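PDB 3CYP: motility protein B from Helicobacter pylori, which probably forms the flagellar motor stator together with MotA, its periplasmic C-terminal domain fastening the torque-generating machinery to the cell wall. Local coordinates for residues 42-47 and 106-111; 34-39 and 117-122; 23-28 and 129-134; 11-16 and 53-58. One frame throughout, in Å; residues are numbered along the deposited sequence.

Four contacts tie the first half of the domain to later parts of the chain. From the N terminus, loop 11-16 meets 53-58 in interaction 4, closing residues 11 to 58 and joining the approaches to helices 17-30 and 58-75. Helix 17-30 then meets the end of helix 117-131 in interaction 3, closing 23 to 134. The turn at 34-39 meets the start of that C-terminal helix in interaction 2 (34 to 122), and strand 38-44 pairs with strand 108-114 in interaction 1 (42 to 111). Interaction 3 thus encloses 2, which encloses 1, as closures of growing span. Interaction 4 crosses all three, across the chain's centre from interactions 2 and 3, where it touches interaction 1.

Interaction 1: 42-47 and 106-111; sequences RGFTDD and NNRVEI
The guanidinium of R108 lies flat on one face of the F44 ring, their planes only 9° apart. R108 CZ is 3.7 Å from the F44 ring centroid, a cation-pi stack, with NH2 over the middle of the ring and F44 CB under the same guanidinium face, nearest NH1. A bend at chi2 (-87°) turns the chain of R108 so that its CD comes within 4.1 Å of F44 CD2. In-plane bonds fix the rotation of the guanidinium: NE and NH2 both grip OE1 of E110 from one face of the carboxylate, R108 NE at 2.8 Å from E110 OE1. NH1 bonds to N106 O and to a water, and NH2 also reaches N92 O. E110 adds a contact of its own, its CD 3.6 Å from F44 CE2.

Behind these side chains the backbones pair antiparallel. R42 N gives to E110 O at 2.9 Å, and E110 N answers to R42 O at 2.8 Å. G43 faces V109 in a non-hydrogen-bonded pair. Beyond the strands an asparagine suits its place by offering acceptor and donor together: N107 OD1 takes D46 N, while N107 ND2 reaches D46 OD2 at 2.8 Å, nearly straight (177°).

Strands 38-44 and 108-114 are the inner pair of the sheet, flanked by 83-87 and 5-6, with T45 and V109 packed against helix 58-75.

Interaction 2: 34-39 and 117-122; sequences PKRVHI and ANDLSK
A type I beta turn from P34 to V37 receives D119 of helix 117-131, joining the entry to a central strand of this OmpA-like domain to its C-terminal helix. The turn is closed by V37 N, which donates to P34 O at 3.0 Å, and the chain runs from it directly into strand 38-44. D119 runs alongside P34 and V37, antiparallel to each side chain. Its carboxylate carbon rests against the proline ring, D119 CG lying 3.6 Å from P34 CG, while D119 CB meets V37 CG2 at 3.8 Å. Compact apolar groups suit these two turn positions: V37 covers the aspartate CB and the proline ring lies against the carboxylate, and neither has a side-chain donor to compete with R36 and the water. One helical turn later, the extended chain of K122 brings CD to 3.9 Å from P34 CG, a contact made by methylenes alone.

R36 supplies the charge. A bend at chi3 (58°) turns NE off the extended part of the chain; the side chain crosses D119 at about a right angle, the guanidinium and carboxylate planes 61° apart. R36 NH1 and D119 OD2 form a long salt bridge of 3.3 Å. The stronger partner of R36 is D116, whose carboxylate pairs with NH2 and also accepts from the backbone N of D119. A water in the plane of the guanidinium completes the link, accepting from R36 NH1 at 3.0 Å and donating to D119 OD2 at 2.6 Å.

Interaction 3: 23-28 and 129-134; sequences IERIAK and NEFNPH
R25 presents one face of its guanidinium to the F131 ring, with F131 CE1 over the centre of that face and R25 NE 3.7 Å from F131 CE1. The two planes are inclined at 33°, so this is a tilted overlap and not a flat stack. At the neighbouring CZ, I26 crosses F131 at about a right angle, its CD1 3.8 Å from F131 CZ. The phenylalanine thus joins an aliphatic tip and a charged group, and it also touches Y22 of helix 17-30 and I2 near the N terminus.

E130 carries the polar half of the contact between helices 17-30 and 117-131. Its CG, anti to the backbone N (chi1 -180°), lies over one F131 face toward the rim, and a bend at chi2 (58°) turns CD off that line, the carboxylate lying between R25 and K28. R25 NE donates to the anti lone pair of E130 OE2 at 2.9 Å, with the acceptor close to the guanidinium plane. R25 NH2 adds weak bonds to the same OE2 and, at 2.8 Å, to the backbone E130 O. On the syn side of the other oxygen, the extended chain of K28 brings NZ to 2.9 Å from E130 OE1. A water spans the pair, accepting from K28 NZ and donating to E130 OE2 at 2.6 Å.

One carboxylate therefore serves two cations, each claiming a different oxygen. Such neighbours would favour the ionised form of E130, and the positive guanidinium beside a carbonyl of the last helical turn would suit the partial negative charge expected at a helix C terminus.

Interaction 4: 11-16 and 53-58; sequences TSDAIN and TRFKSH
D13 sets one carboxylate oxygen in the plane of the F55 ring, at its edge, with D13 OD2 3.5 Å from F55 CZ. Placed there, the oxygen faces ring hydrogens, whose slight positive charge probably favours the approach; the carboxylate plane itself is turned 87° to the ring. The R54 side chain runs over one face of its neighbour's ring, CG above the ring toward its rim and F55 CZ over the guanidinium, offset toward its rim; a cis peptide joins the two residues. R54 NH2 also makes a long salt bridge of 3.5 Å with D13 OD2, though the stronger partner of that nitrogen is N64 OD1. This is the closer-packed side, and F55 also rests on L61 and N64 of helix 58-75.

The threonine side is looser. The two residues barely meet, T11 CB standing 4.2 Å from T53 OG1, and a water donates to T11 O at 2.8 Å.

The first loop is shaped by S12, whose short hydroxyl can turn back on the chain: S12 OG accepts from A14 N at 3.1 Å, an ST turn. Both loops then end in helix N-caps, N16 capping M19 N at helix 17-30 and S57 capping E60 N at helix 58-75.

Interaction 1: 42-47 and 106-111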
# COMPACT_ATOMS: atom_id res chain seq x y z
N ARG B 42 -4.97 -5.77 -6.39
CA ARG B 42 -4.62 -7.15 -6.05
C ARG B 42 -3.65 -7.73 -7.07
O ARG B 42 -3.97 -7.78 -8.25
CB ARG B 42 -5.87 -8.04 -6.05
CG ARG B 42 -6.83 -7.59 -5.05
CD ARG B 42 -7.92 -8.60 -4.85
NE ARG B 42 -8.80 -8.10 -3.81
CZ ARG B 42 -9.87 -8.73 -3.36
NH1 ARG B 42 -10.23 -9.89 -3.90
NH2 ARG B 42 -10.59 -8.15 -2.41
N GLY B 43 -2.55 -8.29 -6.58
CA GLY B 43 -1.54 -8.89 -7.45
C GLY B 43 -1.52 -10.41 -7.38
O GLY B 43 -1.77 -11.01 -6.32
N PHE B 44 -1.22 -11.03 -8.53
CA PHE B 44 -1.22 -12.48 -8.68
C PHE B 44 -0.08 -12.91 -9.58
O PHE B 44 0.49 -12.11 -10.34
CB PHE B 44 -2.50 -12.98 -9.30
CG PHE B 44 -3.78 -12.49 -8.64
CD1 PHE B 44 -4.46 -13.30 -7.73
CD2 PHE B 44 -4.31 -11.24 -8.96
CE1 PHE B 44 -5.63 -12.88 -7.15
CE2 PHE B 44 -5.52 -10.82 -8.40
CZ PHE B 44 -6.17 -11.64 -7.48
N THR B 45 0.24 -14.20 -9.44
CA THR B 45 1.15 -14.93 -10.32
C THR B 45 0.58 -16.27 -10.76
O THR B 45 -0.41 -16.77 -10.24
CB THR B 45 2.47 -15.26 -9.55
OG1 THR B 45 2.18 -16.27 -8.57
CG2 THR B 45 3.06 -14.01 -8.87
N ASP B 46 1.25 -16.87 -11.75
CA ASP B 46 1.10 -18.28 -12.03
C ASP B 46 1.87 -19.09 -10.98
O ASP B 46 2.39 -18.53 -10.00
CB ASP B 46 1.57 -18.60 -13.47
CG ASP B 46 3.03 -18.29 -13.72
OD1 ASP B 46 3.86 -18.45 -12.80
OD2 ASP B 46 3.38 -17.93 -14.86
N ASP B 47 1.98 -20.40 -11.21
CA ASP B 47 2.60 -21.26 -10.22
C ASP B 47 3.89 -21.82 -10.77
O ASP B 47 4.35 -22.87 -10.31
CB ASP B 47 1.63 -22.37 -9.83
CG ASP B 47 1.40 -23.38 -10.94
OD1 ASP B 47 1.89 -23.15 -12.07
OD2 ASP B 47 0.71 -24.40 -10.67
N ASN B 106 -2.38 -15.79 -15.60
CA ASN B 106 -2.44 -15.65 -14.13
C ASN B 106 -1.51 -14.58 -13.57
O ASN B 106 -1.59 -14.25 -12.39
CB ASN B 106 -2.20 -17.01 -13.44
CG ASN B 106 -3.34 -18.00 -13.68
OD1 ASN B 106 -4.50 -17.62 -13.77
ND2 ASN B 106 -3.01 -19.31 -13.85
N ASN B 107 -0.62 -14.05 -14.39
CA ASN B 107 0.30 -13.02 -13.99
C ASN B 107 -0.37 -11.68 -14.25
O ASN B 107 -0.30 -11.12 -15.35
CB ASN B 107 1.61 -13.16 -14.78
CG ASN B 107 2.31 -14.42 -14.45
OD1 ASN B 107 2.68 -14.63 -13.30
ND2 ASN B 107 2.39 -15.34 -15.42
N ARG B 108 -1.03 -11.16 -13.22
CA ARG B 108 -1.89 -9.99 -13.42
C ARG B 108 -2.17 -9.26 -12.13
O ARG B 108 -1.92 -9.76 -11.05
CB ARG B 108 -3.21 -10.37 -14.12
CG ARG B 108 -4.40 -10.81 -13.25
CD ARG B 108 -4.42 -12.23 -12.93
NE ARG B 108 -5.52 -12.64 -12.05
CZ ARG B 108 -5.45 -13.72 -11.29
NH1 ARG B 108 -4.38 -14.48 -11.33
NH2 ARG B 108 -6.41 -14.02 -10.45
N VAL B 109 -2.67 -8.05 -12.29
CA VAL B 109 -3.18 -7.23 -11.17
C VAL B 109 -4.64 -6.96 -11.51
O VAL B 109 -4.96 -6.66 -12.66
CB VAL B 109 -2.37 -5.96 -10.98
CG1 VAL B 109 -3.16 -4.96 -10.10
CG2 VAL B 109 -1.04 -6.27 -10.38
N GLU B 110 -5.51 -7.13 -10.49
CA GLU B 110 -6.96 -6.89 -10.60
C GLU B 110 -7.35 -5.75 -9.69
O GLU B 110 -6.77 -5.60 -8.60
CB GLU B 110 -7.78 -8.15 -10.22
CG GLU B 110 -7.45 -9.35 -11.10
CD GLU B 110 -8.20 -10.59 -10.72
OE1 GLU B 110 -8.02 -11.62 -11.42
OE2 GLU B 110 -8.95 -10.59 -9.70
N ILE B 111 -8.34 -4.97 -10.12
CA ILE B 111 -8.88 -3.84 -9.36
C ILE B 111 -10.19 -4.28 -8.70
O ILE B 111 -11.09 -4.74 -9.41
CB ILE B 111 -9.17 -2.64 -10.25
CG1 ILE B 111 -7.84 -2.06 -10.83
CG2 ILE B 111 -9.96 -1.58 -9.47
CD1 ILE B 111 -6.89 -1.45 -9.79
O HOH W 1 -3.24 -16.40 -9.49

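Interaction 2: 34-39 and 117-122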
# COMPACT_ATOMS: atom_id res chain seq x y z
N PRO B 34 -17.76 7.95 -5.86
CA PRO B 34 -18.06 8.43 -4.52
C PRO B 34 -16.88 8.24 -3.60
O PRO B 34 -16.20 7.20 -3.67
CB PRO B 34 -19.25 7.56 -4.11
CG PRO B 34 -19.90 7.18 -5.33
CD PRO B 34 -18.74 6.96 -6.31
N LYS B 35 -16.65 9.21 -2.72
CA LYS B 35 -15.55 9.18 -1.78
C LYS B 35 -15.55 7.96 -0.87
O LYS B 35 -14.48 7.54 -0.44
CB LYS B 35 -15.57 10.42 -0.88
CG LYS B 35 -15.27 11.70 -1.59
CD LYS B 35 -15.35 12.91 -0.64
CE LYS B 35 -16.72 13.07 0.06
NZ LYS B 35 -17.76 13.69 -0.80
N ARG B 36 -16.72 7.39 -0.62
CA ARG B 36 -16.80 6.24 0.27
C ARG B 36 -16.38 4.94 -0.40
O ARG B 36 -16.29 3.90 0.27
CB ARG B 36 -18.19 6.12 0.92
CG ARG B 36 -18.39 7.11 2.02
CD ARG B 36 -19.85 7.19 2.50
NE ARG B 36 -20.37 5.92 2.99
CZ ARG B 36 -21.29 5.18 2.38
NH1 ARG B 36 -21.76 5.53 1.18
NH2 ARG B 36 -21.72 4.07 2.95
N VAL B 37 -16.17 4.97 -1.72
CA VAL B 37 -15.76 3.79 -2.45
C VAL B 37 -14.21 3.74 -2.37
O VAL B 37 -13.50 4.72 -2.70
CB VAL B 37 -16.21 3.81 -3.96
CG1 VAL B 37 -15.59 2.62 -4.74
CG2 VAL B 37 -17.77 3.85 -4.09
N HIS B 38 -13.69 2.60 -1.95
CA HIS B 38 -12.25 2.38 -1.94
C HIS B 38 -11.88 1.29 -2.94
O HIS B 38 -12.74 0.56 -3.47
CB HIS B 38 -11.78 2.03 -0.54
CG HIS B 38 -11.79 3.20 0.41
ND1 HIS B 38 -10.85 3.34 1.40
CD2 HIS B 38 -12.65 4.24 0.55
CE1 HIS B 38 -11.08 4.47 2.06
NE2 HIS B 38 -12.18 5.02 1.58
N ILE B 39 -10.59 1.26 -3.26
CA ILE B 39 -10.03 0.41 -4.31
C ILE B 39 -8.90 -0.42 -3.71
O ILE B 39 -8.01 0.13 -3.06
CB ILE B 39 -9.44 1.32 -5.40
CG1 ILE B 39 -10.56 2.18 -6.01
CG2 ILE B 39 -8.60 0.49 -6.43
CD1 ILE B 39 -11.47 1.45 -6.83
N ALA B 117 -24.24 -0.64 -1.31
CA ALA B 117 -25.17 -1.05 -2.35
C ALA B 117 -25.61 0.16 -3.18
O ALA B 117 -25.87 0.02 -4.38
CB ALA B 117 -26.40 -1.70 -1.74
N ASN B 118 -25.74 1.31 -2.56
CA ASN B 118 -26.24 2.50 -3.27
C ASN B 118 -25.22 3.07 -4.23
O ASN B 118 -25.57 3.40 -5.38
CB ASN B 118 -26.69 3.55 -2.30
CG ASN B 118 -27.83 3.06 -1.44
OD1 ASN B 118 -28.76 2.45 -1.98
ND2 ASN B 118 -27.73 3.23 -0.13
N ASP B 119 -23.97 3.18 -3.77
CA ASP B 119 -22.87 3.67 -4.63
C ASP B 119 -22.55 2.71 -5.78
O ASP B 119 -21.99 3.12 -6.80
CB ASP B 119 -21.60 3.93 -3.80
CG ASP B 119 -21.69 5.18 -2.95
OD1 ASP B 119 -22.58 6.05 -3.19
OD2 ASP B 119 -20.88 5.33 -2.01
N LEU B 120 -22.85 1.43 -5.61
CA LEU B 120 -22.54 0.42 -6.64
C LEU B 120 -23.09 0.82 -8.01
O LEU B 120 -22.41 0.65 -9.03
CB LEU B 120 -23.08 -0.95 -6.18
CG LEU B 120 -22.52 -2.10 -7.02
CD1 LEU B 120 -22.15 -3.31 -6.17
CD2 LEU B 120 -23.49 -2.42 -8.15
N SER B 121 -24.29 1.41 -8.03
CA SER B 121 -24.92 1.83 -9.27
C SER B 121 -24.13 2.94 -9.96
O SER B 121 -23.98 2.95 -11.18
CB SER B 121 -26.34 2.34 -8.99
OG SER B 121 -27.03 2.63 -10.20
N LYS B 122 -23.65 3.88 -9.15
CA LYS B 122 -22.84 5.00 -9.63
C LYS B 122 -21.54 4.50 -10.25
O LYS B 122 -21.10 5.00 -11.30
CB LYS B 122 -22.56 5.99 -8.52
CG LYS B 122 -23.81 6.70 -7.95
CD LYS B 122 -23.44 7.67 -6.85
CE LYS B 122 -24.61 8.54 -6.45
NZ LYS B 122 -24.19 9.60 -5.48
O HOH W 2 -21.22 7.61 -0.88

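Interaction 3: 23-28 and 129-134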
# COMPACT_ATOMS: atom_id res chain seq x y z
N ILE B 23 -3.78 1.85 -17.00
CA ILE B 23 -3.84 2.33 -15.59
C ILE B 23 -4.36 3.77 -15.51
O ILE B 23 -5.15 4.11 -14.65
CB ILE B 23 -2.47 2.21 -14.90
CG1 ILE B 23 -2.06 0.75 -14.77
CG2 ILE B 23 -2.50 2.86 -13.49
CD1 ILE B 23 -0.62 0.56 -14.41
N GLU B 24 -3.98 4.61 -16.47
CA GLU B 24 -4.43 5.99 -16.49
C GLU B 24 -5.95 6.05 -16.65
O GLU B 24 -6.60 6.94 -16.08
CB GLU B 24 -3.76 6.68 -17.69
CG GLU B 24 -4.03 8.12 -17.92
CD GLU B 24 -3.26 8.58 -19.17
OE1 GLU B 24 -2.05 8.27 -19.23
OE2 GLU B 24 -3.88 9.19 -20.07
N ARG B 25 -6.53 5.17 -17.47
CA ARG B 25 -8.00 5.17 -17.65
C ARG B 25 -8.70 4.81 -16.34
O ARG B 25 -9.76 5.37 -15.98
CB ARG B 25 -8.47 4.18 -18.70
CG ARG B 25 -8.06 4.48 -20.09
CD ARG B 25 -8.73 3.49 -21.08
NE ARG B 25 -10.13 3.80 -21.40
CZ ARG B 25 -10.84 3.17 -22.36
NH1 ARG B 25 -10.30 2.19 -23.06
NH2 ARG B 25 -12.08 3.51 -22.63
N ILE B 26 -8.12 3.84 -15.66
CA ILE B 26 -8.70 3.39 -14.37
C ILE B 26 -8.55 4.50 -13.30
O ILE B 26 -9.45 4.75 -12.49
CB ILE B 26 -8.06 2.05 -13.91
CG1 ILE B 26 -8.45 0.92 -14.89
CG2 ILE B 26 -8.41 1.72 -12.46
CD1 ILE B 26 -9.97 0.56 -14.82
N ALA B 27 -7.43 5.22 -13.27
CA ALA B 27 -7.25 6.38 -12.37
C ALA B 27 -8.31 7.41 -12.64
O ALA B 27 -8.90 7.96 -11.72
CB ALA B 27 -5.82 6.98 -12.51
N LYS B 28 -8.57 7.66 -13.93
CA LYS B 28 -9.58 8.61 -14.32
C LYS B 28 -10.91 8.26 -13.70
O LYS B 28 -11.58 9.14 -13.14
CB LYS B 28 -9.70 8.63 -15.85
CG LYS B 28 -10.76 9.59 -16.38
CD LYS B 28 -10.80 9.44 -17.91
CE LYS B 28 -11.92 10.27 -18.54
NZ LYS B 28 -12.12 9.88 -19.99
N ASN B 129 -19.63 4.58 -18.87
CA ASN B 129 -19.34 5.83 -19.58
C ASN B 129 -17.93 5.83 -20.15
O ASN B 129 -17.68 6.29 -21.27
CB ASN B 129 -19.51 7.04 -18.68
CG ASN B 129 -20.94 7.27 -18.26
OD1 ASN B 129 -21.19 8.00 -17.30
ND2 ASN B 129 -21.87 6.66 -18.95
N GLU B 130 -16.99 5.29 -19.38
CA GLU B 130 -15.61 5.22 -19.86
C GLU B 130 -15.37 4.11 -20.89
O GLU B 130 -14.68 4.34 -21.89
CB GLU B 130 -14.66 4.99 -18.68
CG GLU B 130 -13.17 4.91 -19.07
CD GLU B 130 -12.67 6.16 -19.78
OE1 GLU B 130 -13.22 7.26 -19.56
OE2 GLU B 130 -11.70 6.06 -20.55
N PHE B 131 -15.87 2.91 -20.62
CA PHE B 131 -15.46 1.72 -21.38
C PHE B 131 -16.50 1.30 -22.43
O PHE B 131 -16.18 0.45 -23.27
CB PHE B 131 -15.09 0.57 -20.41
CG PHE B 131 -13.84 0.84 -19.61
CD1 PHE B 131 -12.56 0.69 -20.17
CD2 PHE B 131 -13.91 1.31 -18.30
CE1 PHE B 131 -11.43 0.98 -19.45
CE2 PHE B 131 -12.77 1.59 -17.58
CZ PHE B 131 -11.52 1.42 -18.16
N ASN B 132 -17.69 1.91 -22.39
CA ASN B 132 -18.73 1.70 -23.40
C ASN B 132 -19.44 3.03 -23.67
O ASN B 132 -20.63 3.18 -23.43
CB ASN B 132 -19.71 0.61 -22.95
CG ASN B 132 -20.63 0.16 -24.07
OD1 ASN B 132 -21.46 0.93 -24.56
ND2 ASN B 132 -20.48 -1.08 -24.50
N PRO B 133 -18.68 4.04 -24.17
CA PRO B 133 -19.11 5.46 -24.18
C PRO B 133 -20.51 5.85 -24.68
O PRO B 133 -21.18 6.69 -24.05
CB PRO B 133 -18.04 6.14 -25.06
CG PRO B 133 -16.91 5.24 -25.08
CD PRO B 133 -17.34 3.86 -24.77
N HIS B 134 -20.94 5.29 -25.80
CA HIS B 134 -22.23 5.65 -26.39
C HIS B 134 -23.32 4.68 -25.94
O HIS B 134 -23.32 4.22 -24.80
CB HIS B 134 -22.16 5.65 -27.92
CG HIS B 134 -21.48 6.86 -28.50
ND1 HIS B 134 -21.23 6.98 -29.86
CD2 HIS B 134 -21.00 7.98 -27.92
CE1 HIS B 134 -20.62 8.13 -30.09
NE2 HIS B 134 -20.46 8.76 -28.93
O HOH W 3 -10.07 7.91 -21.35

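Interaction 4: 11-16 and 53-58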
# COMPACT_ATOMS: atom_id res chain seq x y z
N THR B 11 7.72 -13.82 -14.51
CA THR B 11 8.56 -13.18 -13.50
C THR B 11 8.63 -11.64 -13.58
O THR B 11 9.21 -11.01 -12.68
CB THR B 11 9.96 -13.78 -13.52
OG1 THR B 11 10.54 -13.55 -14.81
CG2 THR B 11 9.88 -15.26 -13.25
N SER B 12 7.98 -11.03 -14.58
CA SER B 12 8.09 -9.61 -14.84
C SER B 12 7.15 -8.83 -13.92
O SER B 12 6.01 -9.26 -13.71
CB SER B 12 7.70 -9.28 -16.29
OG SER B 12 7.89 -7.90 -16.55
N ASP B 13 7.65 -7.73 -13.39
CA ASP B 13 6.80 -6.71 -12.75
C ASP B 13 6.83 -5.37 -13.50
O ASP B 13 6.39 -4.34 -12.98
CB ASP B 13 7.16 -6.52 -11.27
CG ASP B 13 8.57 -6.03 -11.06
OD1 ASP B 13 9.36 -5.89 -12.03
OD2 ASP B 13 8.90 -5.80 -9.88
N ALA B 14 7.31 -5.41 -14.74
CA ALA B 14 7.38 -4.25 -15.61
C ALA B 14 5.99 -3.75 -16.06
O ALA B 14 5.12 -4.55 -16.40
CB ALA B 14 8.22 -4.56 -16.84
N ILE B 15 5.83 -2.42 -16.04
CA ILE B 15 4.61 -1.75 -16.50
C ILE B 15 4.94 -1.04 -17.82
O ILE B 15 5.58 0.00 -17.82
CB ILE B 15 4.06 -0.78 -15.42
CG1 ILE B 15 3.64 -1.59 -14.19
CG2 ILE B 15 2.86 0.02 -15.94
CD1 ILE B 15 3.24 -0.72 -13.03
N ASN B 16 4.54 -1.63 -18.94
CA ASN B 16 4.90 -1.08 -20.23
C ASN B 16 3.97 0.07 -20.59
O ASN B 16 3.09 0.49 -19.79
CB ASN B 16 4.97 -2.19 -21.32
CG ASN B 16 3.60 -2.80 -21.68
OD1 ASN B 16 2.53 -2.31 -21.31
ND2 ASN B 16 3.65 -3.91 -22.45
N THR B 53 15.26 -14.56 -11.27
CA THR B 53 14.49 -13.48 -10.64
C THR B 53 14.93 -13.18 -9.21
O THR B 53 15.58 -14.00 -8.57
CB THR B 53 12.98 -13.81 -10.63
OG1 THR B 53 12.26 -12.64 -10.23
CG2 THR B 53 12.67 -14.95 -9.68
N ARG B 54 14.51 -12.02 -8.69
CA ARG B 54 15.10 -11.46 -7.47
C ARG B 54 14.59 -11.68 -6.01
O ARG B 54 15.27 -11.11 -5.16
CB ARG B 54 15.37 -9.95 -7.64
CG ARG B 54 14.16 -9.07 -7.48
CD ARG B 54 14.56 -7.61 -7.47
NE ARG B 54 13.46 -6.77 -7.94
CZ ARG B 54 12.54 -6.19 -7.17
NH1 ARG B 54 12.56 -6.33 -5.85
NH2 ARG B 54 11.59 -5.47 -7.74
N PHE B 55 13.53 -12.35 -5.54
CA PHE B 55 12.08 -12.60 -5.84
C PHE B 55 12.02 -14.02 -5.35
O PHE B 55 12.21 -14.99 -6.10
CB PHE B 55 11.41 -12.41 -7.22
CG PHE B 55 10.81 -11.03 -7.44
CD1 PHE B 55 10.47 -10.60 -8.72
CD2 PHE B 55 10.64 -10.14 -6.39
CE1 PHE B 55 9.96 -9.32 -8.92
CE2 PHE B 55 10.15 -8.86 -6.59
CZ PHE B 55 9.81 -8.45 -7.86
N LYS B 56 11.86 -14.12 -4.04
CA LYS B 56 12.05 -15.36 -3.32
C LYS B 56 10.74 -16.12 -3.16
O LYS B 56 10.74 -17.29 -2.78
CB LYS B 56 12.73 -15.07 -1.98
CG LYS B 56 14.11 -14.45 -2.19
CD LYS B 56 14.92 -14.34 -0.93
CE LYS B 56 16.33 -13.80 -1.25
NZ LYS B 56 17.31 -14.07 -0.16
N SER B 57 9.62 -15.46 -3.47
CA SER B 57 8.34 -16.13 -3.44
C SER B 57 7.41 -15.48 -4.44
O SER B 57 7.63 -14.37 -4.87
CB SER B 57 7.72 -16.03 -2.05
OG SER B 57 7.34 -14.69 -1.77
N HIS B 58 6.35 -16.19 -4.78
CA HIS B 58 5.33 -15.63 -5.64
C HIS B 58 4.61 -14.50 -4.89
O HIS B 58 4.15 -13.52 -5.51
CB HIS B 58 4.36 -16.71 -6.09
CG HIS B 58 4.95 -17.70 -7.05
ND1 HIS B 58 5.42 -18.93 -6.64
CD2 HIS B 58 5.10 -17.66 -8.39
CE1 HIS B 58 5.85 -19.61 -7.70
NE2 HIS B 58 5.68 -18.86 -8.77
O HOH W 4 11.92 -10.88 -11.88